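PDB 5EZM: 4-amino-4-deoxy-L-arabinose transferase or related glycosyltransferases of PMT family from Cupriavidus metallidurans, which probably transfers an aminoarabinose unit from a polyprenyl-phosphate carrier to lipid A, as a zinc-containing membrane glycosyltransferase of the GT-C fold. Local coordinates for residues 79-84 with 508-513; 84-89 with 259-264; 90-95 with 158-163; 484-489 with 502-507. All coordinates share one frame; numbering follows the deposited sequence.

Contact 1 of 4, residues 79-84 with 508-513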
# COMPACT_ATOMS: atom_id res chain seq x y z
N ARG A 79 -15.83 -2.39 -10.88
CA ARG A 79 -15.77 -1.55 -12.06
C ARG A 79 -14.82 -0.38 -11.84
O ARG A 79 -14.73 0.17 -10.74
CB ARG A 79 -17.16 -1.03 -12.45
CG ARG A 79 -18.06 -2.10 -13.02
CD ARG A 79 -19.32 -1.51 -13.64
NE ARG A 79 -20.19 -2.56 -14.16
CZ ARG A 79 -20.15 -3.01 -15.41
NH1 ARG A 79 -19.29 -2.48 -16.28
NH2 ARG A 79 -20.97 -3.97 -15.80
N TYR A 80 -14.09 -0.03 -12.90
CA TYR A 80 -13.16 1.10 -12.90
C TYR A 80 -13.51 1.97 -14.10
O TYR A 80 -13.34 1.54 -15.25
CB TYR A 80 -11.71 0.62 -12.96
CG TYR A 80 -10.67 1.70 -12.76
CD1 TYR A 80 -10.93 2.81 -11.97
CD2 TYR A 80 -9.42 1.60 -13.36
CE1 TYR A 80 -9.97 3.80 -11.78
CE2 TYR A 80 -8.46 2.59 -13.19
CZ TYR A 80 -8.74 3.69 -12.39
OH TYR A 80 -7.79 4.67 -12.21
N ASN A 81 -14.00 3.18 -13.82
CA ASN A 81 -14.53 4.07 -14.85
C ASN A 81 -15.63 3.38 -15.66
O ASN A 81 -15.61 3.35 -16.89
CB ASN A 81 -13.40 4.58 -15.75
CG ASN A 81 -12.39 5.41 -14.98
OD1 ASN A 81 -12.58 6.61 -14.77
ND2 ASN A 81 -11.30 4.77 -14.55
N ALA A 82 -16.59 2.81 -14.92
CA ALA A 82 -17.78 2.19 -15.47
C ALA A 82 -17.46 0.89 -16.21
O ALA A 82 -18.37 0.24 -16.73
CB ALA A 82 -18.53 3.16 -16.40
N LEU A 83 -16.19 0.50 -16.25
CA LEU A 83 -15.77 -0.68 -16.98
C LEU A 83 -15.32 -1.78 -16.01
O LEU A 83 -14.73 -1.50 -14.97
CB LEU A 83 -14.62 -0.36 -17.94
CG LEU A 83 -14.93 0.68 -19.02
CD1 LEU A 83 -13.66 0.97 -19.80
CD2 LEU A 83 -16.04 0.18 -19.93
N LYS A 84 -15.62 -3.02 -16.39
CA LYS A 84 -15.26 -4.17 -15.56
C LYS A 84 -13.76 -4.20 -15.31
O LYS A 84 -12.96 -4.06 -16.24
CB LYS A 84 -15.71 -5.47 -16.24
CG LYS A 84 -17.21 -5.64 -16.35
CD LYS A 84 -17.55 -6.97 -16.98
CE LYS A 84 -19.05 -7.21 -17.00
NZ LYS A 84 -19.40 -8.59 -17.43
N ASP A 508 -5.59 0.66 -21.90
CA ASP A 508 -4.56 0.22 -20.96
C ASP A 508 -5.14 -0.95 -20.16
O ASP A 508 -5.69 -1.88 -20.76
CB ASP A 508 -4.08 1.42 -20.15
CG ASP A 508 -2.88 1.11 -19.29
OD1 ASP A 508 -1.76 1.02 -19.84
OD2 ASP A 508 -3.06 0.95 -18.06
N GLU A 509 -5.06 -0.93 -18.82
CA GLU A 509 -5.59 -2.02 -18.01
C GLU A 509 -7.11 -2.14 -18.08
O GLU A 509 -7.66 -3.10 -17.54
CB GLU A 509 -5.16 -1.83 -16.56
CG GLU A 509 -5.92 -0.72 -15.85
CD GLU A 509 -5.10 -0.04 -14.78
OE1 GLU A 509 -3.94 0.32 -15.07
OE2 GLU A 509 -5.60 0.13 -13.65
N LEU A 510 -7.79 -1.19 -18.71
CA LEU A 510 -9.23 -1.29 -18.94
C LEU A 510 -9.57 -1.94 -20.27
O LEU A 510 -10.76 -2.12 -20.57
CB LEU A 510 -9.87 0.09 -18.84
CG LEU A 510 -9.97 0.67 -17.43
CD1 LEU A 510 -10.50 2.09 -17.45
CD2 LEU A 510 -10.85 -0.22 -16.56
N THR A 511 -8.55 -2.30 -21.07
CA THR A 511 -8.78 -2.92 -22.37
C THR A 511 -9.82 -4.03 -22.30
O THR A 511 -10.80 -4.03 -23.05
CB THR A 511 -7.46 -3.45 -22.93
OG1 THR A 511 -6.68 -2.37 -23.45
CG2 THR A 511 -7.71 -4.48 -24.02
N PHE A 512 -9.62 -4.98 -21.38
CA PHE A 512 -10.55 -6.10 -21.25
C PHE A 512 -11.97 -5.59 -21.03
O PHE A 512 -12.90 -6.00 -21.74
CB PHE A 512 -10.11 -7.01 -20.10
CG PHE A 512 -10.97 -8.22 -19.93
CD1 PHE A 512 -10.74 -9.35 -20.70
CD2 PHE A 512 -11.99 -8.25 -19.00
CE1 PHE A 512 -11.53 -10.48 -20.55
CE2 PHE A 512 -12.78 -9.37 -18.85
CZ PHE A 512 -12.55 -10.49 -19.62
N GLY A 513 -12.15 -4.68 -20.07
CA GLY A 513 -13.47 -4.13 -19.83
C GLY A 513 -14.02 -3.43 -21.06
O GLY A 513 -15.21 -3.51 -21.36
O HOH W 1 -10.48 -4.15 -18.25
O HOH W 2 -16.64 -3.64 -18.74
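A tight β-hairpin, strands 79-80 and 83-84 joined by a type I' turn from Tyr80 to Leu83, packs against the 3-10 turn and first helical residues of 508-513, which belong to the C-terminal domain of this GT-C enzyme. Leu510 carries the contact, its side chain crossing those of Tyr80, Asn81 and Leu83 at about right angles. Its CD2 lies 3.8 Å from Tyr80 CB and also meets Tyr80 O, the acceptor of the hairpin bond from Leu83 N. Its CD1 sits 4.0 Å from Asn81 ND2, in an amide whose OD1 is held by Leu501 N. Leu83 CD1 reaches Leu510 CB at 4.0 Å, while Leu83 CD2 points to Gly513 O. An alanine in place of Leu510 would lose both methyls and would probably loosen the packing between the hairpin and this turn. The Tyr80 ring, with CG anti to the backbone N (chi1 -172°), has Asn81 ND2 3.2 Å above one face, near the rim, and its OH hydrogen-bonded to His491. Glu509 OE2 approaches this ring obliquely, 3.8 Å from Tyr80 CE2, with carboxylate and ring planes 38° apart; the stronger partner of Glu509 OE2 is Arg61, in a salt bridge close to the zinc site. At Gly513 the backbones come together, CA standing 3.6 Å from Lys84 O, where a β-carbon would point into the hairpin. Water joins the two main chains here: one molecule accepts from Lys84 N at 2.6 Å and donates to Gly513 O at 3.0 Å.

Contact 2 of 4, residues 84-89 with 259-264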
# COMPACT_ATOMS: atom_id res chain seq x y z
N LYS A 84 -15.62 -3.02 -16.39
CA LYS A 84 -15.26 -4.17 -15.56
C LYS A 84 -13.76 -4.20 -15.31
O LYS A 84 -12.96 -4.06 -16.24
CB LYS A 84 -15.71 -5.47 -16.24
CG LYS A 84 -17.21 -5.64 -16.35
CD LYS A 84 -17.55 -6.97 -16.98
CE LYS A 84 -19.05 -7.21 -17.00
NZ LYS A 84 -19.40 -8.59 -17.43
N TYR A 85 -13.40 -4.37 -14.04
CA TYR A 85 -12.00 -4.44 -13.61
C TYR A 85 -11.85 -5.73 -12.82
O TYR A 85 -12.24 -5.80 -11.65
CB TYR A 85 -11.62 -3.22 -12.78
CG TYR A 85 -10.15 -3.11 -12.47
CD1 TYR A 85 -9.24 -2.76 -13.45
CD2 TYR A 85 -9.67 -3.33 -11.18
CE1 TYR A 85 -7.88 -2.65 -13.17
CE2 TYR A 85 -8.32 -3.22 -10.89
CZ TYR A 85 -7.43 -2.88 -11.89
OH TYR A 85 -6.09 -2.77 -11.61
N PHE A 86 -11.30 -6.76 -13.47
CA PHE A 86 -11.15 -8.08 -12.87
C PHE A 86 -9.69 -8.42 -12.58
O PHE A 86 -9.31 -9.59 -12.57
CB PHE A 86 -11.76 -9.15 -13.77
CG PHE A 86 -13.25 -9.04 -13.92
CD1 PHE A 86 -14.01 -8.38 -12.97
CD2 PHE A 86 -13.90 -9.60 -15.02
CE1 PHE A 86 -15.39 -8.28 -13.10
CE2 PHE A 86 -15.27 -9.50 -15.16
CZ PHE A 86 -16.02 -8.84 -14.20
N GLU A 87 -8.86 -7.40 -12.33
CA GLU A 87 -7.45 -7.65 -12.04
C GLU A 87 -7.17 -7.82 -10.55
O GLU A 87 -6.06 -8.24 -10.20
CB GLU A 87 -6.57 -6.52 -12.62
CG GLU A 87 -6.92 -6.10 -14.07
CD GLU A 87 -5.83 -6.38 -15.12
OE1 GLU A 87 -4.74 -6.91 -14.79
OE2 GLU A 87 -6.06 -6.08 -16.31
N LYS A 88 -8.13 -7.53 -9.67
CA LYS A 88 -7.93 -7.61 -8.23
C LYS A 88 -9.19 -8.09 -7.53
O LYS A 88 -10.30 -7.84 -8.02
CB LYS A 88 -7.52 -6.26 -7.62
CG LYS A 88 -6.26 -5.63 -8.20
CD LYS A 88 -5.01 -6.41 -7.85
CE LYS A 88 -3.81 -5.82 -8.57
NZ LYS A 88 -2.55 -6.57 -8.30
N PRO A 89 -9.06 -8.76 -6.39
CA PRO A 89 -10.23 -9.12 -5.57
C PRO A 89 -10.71 -7.93 -4.76
O PRO A 89 -10.00 -6.92 -4.67
CB PRO A 89 -9.69 -10.24 -4.66
CG PRO A 89 -8.40 -10.66 -5.27
CD PRO A 89 -7.84 -9.44 -5.93
N PRO A 259 -19.53 -14.67 -16.66
CA PRO A 259 -18.86 -15.94 -17.00
C PRO A 259 -17.40 -15.79 -17.40
O PRO A 259 -16.63 -16.74 -17.24
CB PRO A 259 -19.71 -16.48 -18.16
CG PRO A 259 -21.05 -15.86 -17.95
CD PRO A 259 -20.79 -14.49 -17.40
N GLU A 260 -17.00 -14.63 -17.91
CA GLU A 260 -15.63 -14.42 -18.35
C GLU A 260 -14.67 -14.15 -17.19
O GLU A 260 -13.47 -14.02 -17.43
CB GLU A 260 -15.56 -13.27 -19.36
CG GLU A 260 -15.76 -11.88 -18.77
CD GLU A 260 -17.20 -11.56 -18.42
OE1 GLU A 260 -18.08 -12.42 -18.64
OE2 GLU A 260 -17.47 -10.44 -17.93
N PHE A 261 -15.17 -14.07 -15.95
CA PHE A 261 -14.30 -13.69 -14.84
C PHE A 261 -13.24 -14.74 -14.53
O PHE A 261 -12.05 -14.39 -14.47
CB PHE A 261 -15.13 -13.35 -13.60
CG PHE A 261 -14.30 -13.16 -12.36
CD1 PHE A 261 -13.83 -11.90 -12.01
CD2 PHE A 261 -13.99 -14.24 -11.54
CE1 PHE A 261 -13.06 -11.73 -10.86
CE2 PHE A 261 -13.22 -14.07 -10.39
CZ PHE A 261 -12.76 -12.81 -10.06
N PRO A 262 -13.58 -16.02 -14.28
CA PRO A 262 -12.55 -16.94 -13.78
C PRO A 262 -11.38 -17.14 -14.73
O PRO A 262 -10.22 -17.14 -14.30
CB PRO A 262 -13.32 -18.25 -13.54
CG PRO A 262 -14.54 -18.14 -14.38
CD PRO A 262 -14.89 -16.69 -14.40
N ASN A 263 -11.66 -17.29 -16.03
CA ASN A 263 -10.58 -17.43 -17.01
C ASN A 263 -9.65 -16.23 -16.98
O ASN A 263 -8.43 -16.37 -17.07
CB ASN A 263 -11.15 -17.65 -18.40
CG ASN A 263 -10.08 -17.95 -19.43
OD1 ASN A 263 -8.94 -18.26 -19.08
ND2 ASN A 263 -10.45 -17.89 -20.70
N PHE A 264 -10.22 -15.02 -16.85
CA PHE A 264 -9.39 -13.83 -16.76
C PHE A 264 -8.59 -13.81 -15.47
O PHE A 264 -7.35 -13.87 -15.49
CB PHE A 264 -10.27 -12.57 -16.86
CG PHE A 264 -9.48 -11.29 -16.87
CD1 PHE A 264 -9.02 -10.75 -18.06
CD2 PHE A 264 -9.20 -10.62 -15.69
CE1 PHE A 264 -8.30 -9.58 -18.08
CE2 PHE A 264 -8.47 -9.44 -15.70
CZ PHE A 264 -8.02 -8.92 -16.90
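The zinc site lies at one end of this contact: Glu87 OE2 binds the metal together with His268 and His270, and the loop 84-89 that carries it packs on the start of helix 261-267. Phe264 stands next to the Glu87 carboxylate, its CZ 3.5 Å from OE2, with the rim of the ring turned to the acid and the two planes 83° apart. The same ring edge receives Phe86 O at 3.2 Å from Phe264 CE2, and Phe86 CB packs on Phe264 CD2. Because Phe264 also stacks on His268, it acts as a second-shell residue touching two zinc ligands. Phe86 is held on both faces. Lys84 CB lies over one; on the opposite face Phe261 brings its edge in a T-shaped pair, centroids 5.1 Å apart and planes at 77°, with CD1 of Phe261 3.5 Å from CG of Phe86. In the plane of the Phe86 ring, Glu260 OE2 sits 3.7 Å from CE2. That oxygen also takes, on its syn lone pair, the salt bridge from Lys84 NZ at 2.7 Å. The lysine chain runs out fully extended to reach it, and Asn258 OD1 gives NZ a second partner. Phe261 is backed by Phe251, Val254 and Ser255 of helix 236-257, whereas Phe512 of helix 511-516 packs against Phe86, Glu260 and Phe264.

Contact 3 of 4, residues 90-95 with 158-163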
# COMPACT_ATOMS: atom_id res chain seq x y z
N PRO A 90 -11.90 -8.00 -4.15
CA PRO A 90 -12.59 -6.78 -3.71
C PRO A 90 -12.49 -6.38 -2.24
O PRO A 90 -13.09 -5.35 -1.89
CB PRO A 90 -14.05 -7.13 -4.04
CG PRO A 90 -14.13 -8.57 -3.69
CD PRO A 90 -12.79 -9.17 -4.06
N PHE A 91 -11.78 -7.11 -1.38
CA PHE A 91 -11.87 -6.82 0.06
C PHE A 91 -11.40 -5.41 0.38
O PHE A 91 -12.05 -4.69 1.15
CB PHE A 91 -11.07 -7.84 0.86
CG PHE A 91 -11.01 -7.53 2.33
CD1 PHE A 91 -12.14 -7.66 3.13
CD2 PHE A 91 -9.84 -7.10 2.92
CE1 PHE A 91 -12.10 -7.36 4.48
CE2 PHE A 91 -9.79 -6.81 4.28
CZ PHE A 91 -10.92 -6.94 5.06
N HIS A 92 -10.28 -4.99 -0.20
CA HIS A 92 -9.82 -3.61 -0.01
C HIS A 92 -10.91 -2.62 -0.39
O HIS A 92 -11.15 -1.64 0.33
CB HIS A 92 -8.55 -3.37 -0.85
CG HIS A 92 -8.01 -1.98 -0.75
ND1 HIS A 92 -6.92 -1.66 0.04
CD2 HIS A 92 -8.40 -0.83 -1.34
CE1 HIS A 92 -6.67 -0.37 -0.07
NE2 HIS A 92 -7.55 0.16 -0.90
N MET A 93 -11.61 -2.88 -1.49
CA MET A 93 -12.68 -1.98 -1.91
C MET A 93 -13.85 -2.04 -0.94
O MET A 93 -14.46 -1.01 -0.65
CB MET A 93 -13.12 -2.32 -3.33
CG MET A 93 -12.19 -1.76 -4.40
SD MET A 93 -10.59 -2.60 -4.47
CE MET A 93 -11.00 -4.02 -5.49
N TRP A 94 -14.19 -3.23 -0.44
CA TRP A 94 -15.24 -3.35 0.56
C TRP A 94 -14.94 -2.46 1.77
O TRP A 94 -15.80 -1.69 2.22
CB TRP A 94 -15.40 -4.80 1.00
CG TRP A 94 -15.98 -5.69 -0.05
CD1 TRP A 94 -16.59 -5.30 -1.21
CD2 TRP A 94 -16.01 -7.12 -0.03
NE1 TRP A 94 -17.00 -6.41 -1.91
CE2 TRP A 94 -16.66 -7.54 -1.21
CE3 TRP A 94 -15.56 -8.09 0.87
CZ2 TRP A 94 -16.86 -8.88 -1.52
CZ3 TRP A 94 -15.76 -9.43 0.56
CH2 TRP A 94 -16.41 -9.81 -0.62
N VAL A 95 -13.71 -2.55 2.29
CA VAL A 95 -13.34 -1.75 3.45
C VAL A 95 -13.42 -0.27 3.12
O VAL A 95 -14.02 0.52 3.86
CB VAL A 95 -11.94 -2.15 3.95
CG1 VAL A 95 -11.54 -1.28 5.13
CG2 VAL A 95 -11.91 -3.62 4.34
N ASN A 158 -2.32 4.51 -0.34
CA ASN A 158 -3.47 3.69 -0.70
C ASN A 158 -3.14 2.68 -1.79
O ASN A 158 -3.25 2.98 -2.98
CB ASN A 158 -4.65 4.57 -1.14
CG ASN A 158 -5.91 3.77 -1.40
OD1 ASN A 158 -6.06 2.66 -0.90
ND2 ASN A 158 -6.82 4.35 -2.17
N THR A 159 -2.73 1.48 -1.38
CA THR A 159 -2.46 0.39 -2.30
C THR A 159 -2.86 -0.91 -1.62
O THR A 159 -2.96 -0.98 -0.40
CB THR A 159 -0.98 0.35 -2.72
OG1 THR A 159 -0.80 -0.63 -3.74
CG2 THR A 159 -0.10 0.00 -1.53
N LEU A 160 -3.10 -1.94 -2.43
CA LEU A 160 -3.54 -3.22 -1.88
C LEU A 160 -2.46 -3.93 -1.09
O LEU A 160 -2.77 -4.79 -0.26
CB LEU A 160 -4.04 -4.14 -3.00
CG LEU A 160 -5.54 -4.12 -3.29
CD1 LEU A 160 -6.05 -2.71 -3.48
CD2 LEU A 160 -5.85 -4.97 -4.51
N ASP A 161 -1.19 -3.59 -1.33
CA ASP A 161 -0.09 -4.33 -0.73
C ASP A 161 -0.07 -4.22 0.79
O ASP A 161 0.30 -5.18 1.48
CB ASP A 161 1.24 -3.85 -1.32
CG ASP A 161 1.31 -4.06 -2.82
OD1 ASP A 161 0.91 -5.14 -3.29
OD2 ASP A 161 1.76 -3.13 -3.53
N MET A 162 -0.48 -3.07 1.34
CA MET A 162 -0.49 -2.93 2.80
C MET A 162 -1.69 -3.65 3.42
O MET A 162 -1.58 -4.20 4.52
CB MET A 162 -0.47 -1.46 3.19
CG MET A 162 -0.68 -1.19 4.68
SD MET A 162 0.39 -2.14 5.80
CE MET A 162 2.00 -1.63 5.24
N THR A 163 -2.84 -3.64 2.74
CA THR A 163 -3.97 -4.43 3.22
C THR A 163 -3.61 -5.91 3.27
O THR A 163 -3.80 -6.58 4.30
CB THR A 163 -5.19 -4.21 2.32
OG1 THR A 163 -5.28 -2.82 1.96
CG2 THR A 163 -6.46 -4.61 3.05
O HOH W 3 -9.09 2.86 -1.35
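Two helix starts of the GT-C membrane domain, those of 91-103 and 160-178, meet through the buried ring of His92, which uses both of its nitrogens and one face. Hydrogen bonds act at the ring edge. ND1 pairs with Thr163 OG1 at 2.8 Å, a bond in which either atom could donate. NE2 makes a weak, bent bond to Asn158 OD1 at 2.9 Å, the ring and amide lying nearly coplanar at 17°. A water bridges NE2 and Asn158 ND2, accepting from the amide at 2.8 Å. The His92 CG is anti to the backbone N (chi1 179°), so the ring extends from its helix into the other segment. An alanine here would remove the imidazole and its bonds to Thr163 and Asn158, and would probably weaken the join between the two helix starts. Apolar packing is centred on Leu160, while Thr163 CG2 comes obliquely to the Phe91 ring. Around them, Val114 of helix 112-133 touches both His92 and Thr163, and Tyr62 of helix 58-72 packs on Leu160. Over the imidazole face, Leu160 CD1 makes a CH-pi contact 3.7 Å from the ring centroid, 21° off the normal.

Contact 4 of 4, residues 484-489 with 502-507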
# COMPACT_ATOMS: atom_id res chain seq x y z
N TYR A 484 -14.39 12.03 -22.18
CA TYR A 484 -13.60 11.06 -22.92
C TYR A 484 -12.16 11.05 -22.45
O TYR A 484 -11.55 12.10 -22.23
CB TYR A 484 -13.65 11.36 -24.42
CG TYR A 484 -15.02 11.30 -25.03
CD1 TYR A 484 -15.63 10.08 -25.29
CD2 TYR A 484 -15.71 12.46 -25.36
CE1 TYR A 484 -16.89 10.02 -25.85
CE2 TYR A 484 -16.96 12.41 -25.93
CZ TYR A 484 -17.55 11.19 -26.17
OH TYR A 484 -18.80 11.13 -26.73
N GLY A 485 -11.61 9.85 -22.29
CA GLY A 485 -10.19 9.69 -22.05
C GLY A 485 -9.49 9.29 -23.33
O GLY A 485 -9.47 8.11 -23.69
N VAL A 486 -8.93 10.27 -24.04
CA VAL A 486 -8.36 10.03 -25.36
C VAL A 486 -6.99 9.39 -25.22
O VAL A 486 -5.97 10.08 -25.10
CB VAL A 486 -8.28 11.34 -26.16
CG1 VAL A 486 -7.93 11.05 -27.62
CG2 VAL A 486 -9.60 12.10 -26.06
N GLN A 487 -6.96 8.05 -25.23
CA GLN A 487 -5.73 7.28 -25.05
C GLN A 487 -4.97 7.72 -23.80
O GLN A 487 -3.75 7.87 -23.80
CB GLN A 487 -4.84 7.38 -26.29
CG GLN A 487 -5.40 6.64 -27.49
CD GLN A 487 -4.46 6.63 -28.67
OE1 GLN A 487 -3.63 7.54 -28.83
NE2 GLN A 487 -4.57 5.60 -29.51
N MET A 488 -5.72 7.94 -22.72
CA MET A 488 -5.14 8.37 -21.45
C MET A 488 -6.03 7.87 -20.33
O MET A 488 -7.20 8.25 -20.24
CB MET A 488 -4.99 9.89 -21.38
CG MET A 488 -4.80 10.43 -19.97
SD MET A 488 -4.20 12.13 -19.90
CE MET A 488 -2.45 11.90 -20.19
N LEU A 489 -5.47 7.01 -19.47
CA LEU A 489 -6.19 6.51 -18.30
C LEU A 489 -5.77 7.37 -17.12
O LEU A 489 -4.83 7.05 -16.40
CB LEU A 489 -5.89 5.03 -18.06
CG LEU A 489 -6.59 4.39 -16.87
CD1 LEU A 489 -8.08 4.71 -16.88
CD2 LEU A 489 -6.36 2.88 -16.84
N MET A 502 -14.93 8.06 -20.09
CA MET A 502 -15.33 7.20 -21.19
C MET A 502 -14.09 6.93 -22.04
O MET A 502 -13.63 7.81 -22.77
CB MET A 502 -16.45 7.82 -22.03
CG MET A 502 -16.81 6.96 -23.23
SD MET A 502 -18.40 7.41 -23.94
CE MET A 502 -19.47 7.13 -22.53
N MET A 503 -13.55 5.72 -21.92
CA MET A 503 -12.26 5.41 -22.52
C MET A 503 -12.34 5.47 -24.04
O MET A 503 -13.28 4.94 -24.65
CB MET A 503 -11.78 4.04 -22.06
CG MET A 503 -11.41 3.99 -20.58
SD MET A 503 -10.22 5.28 -20.14
CE MET A 503 -8.81 4.81 -21.13
N VAL A 504 -11.35 6.11 -24.65
CA VAL A 504 -11.24 6.26 -26.09
C VAL A 504 -9.91 5.66 -26.53
O VAL A 504 -8.85 6.06 -26.04
CB VAL A 504 -11.34 7.73 -26.52
CG1 VAL A 504 -11.05 7.87 -28.00
CG2 VAL A 504 -12.71 8.30 -26.18
N GLY A 505 -9.97 4.70 -27.46
CA GLY A 505 -8.77 4.06 -27.94
C GLY A 505 -8.16 3.10 -26.94
O GLY A 505 -8.89 2.37 -26.26
N GLN A 506 -6.83 3.08 -26.85
CA GLN A 506 -6.14 2.15 -25.96
C GLN A 506 -6.54 2.39 -24.51
O GLN A 506 -6.21 3.43 -23.94
CB GLN A 506 -4.63 2.27 -26.13
CG GLN A 506 -4.12 2.02 -27.55
CD GLN A 506 -4.02 0.54 -27.89
OE1 GLN A 506 -4.78 -0.29 -27.39
NE2 GLN A 506 -3.07 0.20 -28.75
N ALA A 507 -7.24 1.43 -23.92
CA ALA A 507 -7.77 1.56 -22.57
C ALA A 507 -6.79 1.09 -21.51
O ALA A 507 -7.14 1.11 -20.32
CB ALA A 507 -9.08 0.79 -22.45
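In the β-α-β unit whose strands 483-486 and 502-504 run parallel, with helix 493-497 between them in sequence, the flat ring of Tyr484 runs alongside Met502, whose SD approaches CE1 obliquely at 3.6 Å in a Met-aromatic contact; Val504 CG2 comes to CD1 of the same ring at 3.5 Å, also obliquely, and Phe528 of helix 525-534 meets it edge-to-face. Beyond the strand ends the side chains of Gln487 and Gln506 run side by side, pointing the same way, their amide planes 26° apart. Tyr484, Val486, Met502 and Val504 share one sheet face, where Phe528 also packs on Val486 and Val504. On the other, Met503, bent at chi2 and chi3, curls back so that its SD lies 3.9 Å from Leu489 CD1, crossing that leucine at about a right angle. Gly485 is on this face too, where a β-carbon would point toward Met503 SD and Met488 O. Gly505 has a positive phi (74°), which favours glycine as the chain leaves the strand. Three main-chain hydrogen bonds of 2.9 Å join the pair: Gly485 N to Met502 O, Val504 N to Gly485 O and Gln487 N to Val504 O. In the last, Gln487 N lies in the carbonyl plane of Val504.

How the contacts relate
Contacts 1, 2 and 3 are buried, whereas contact 4, at the outermost strand 502-504 of its sheet, is partly buried with the exposed glutamines Gln487 and Gln506 at its border. Contacts 1 and 2 share Lys84 and touch through Phe512 and Phe264, so the hairpin, the zinc loop and helix 511-516 form one continuous region. Leu510 of contact 1 also packs on Leu489 and Met503, which ties that region to contact 4. Contact 3, in the membrane domain, meets contact 2 through Lys88 and Leu160. The chemistry changes accordingly: methyl packing and water bridges in contact 1, aromatics with a salt bridge beside zinc in contact 2, hydrogen bonds and a CH-pi contact of a buried histidine where two helices begin in contact 3, and main-chain strand pairing in contact 4.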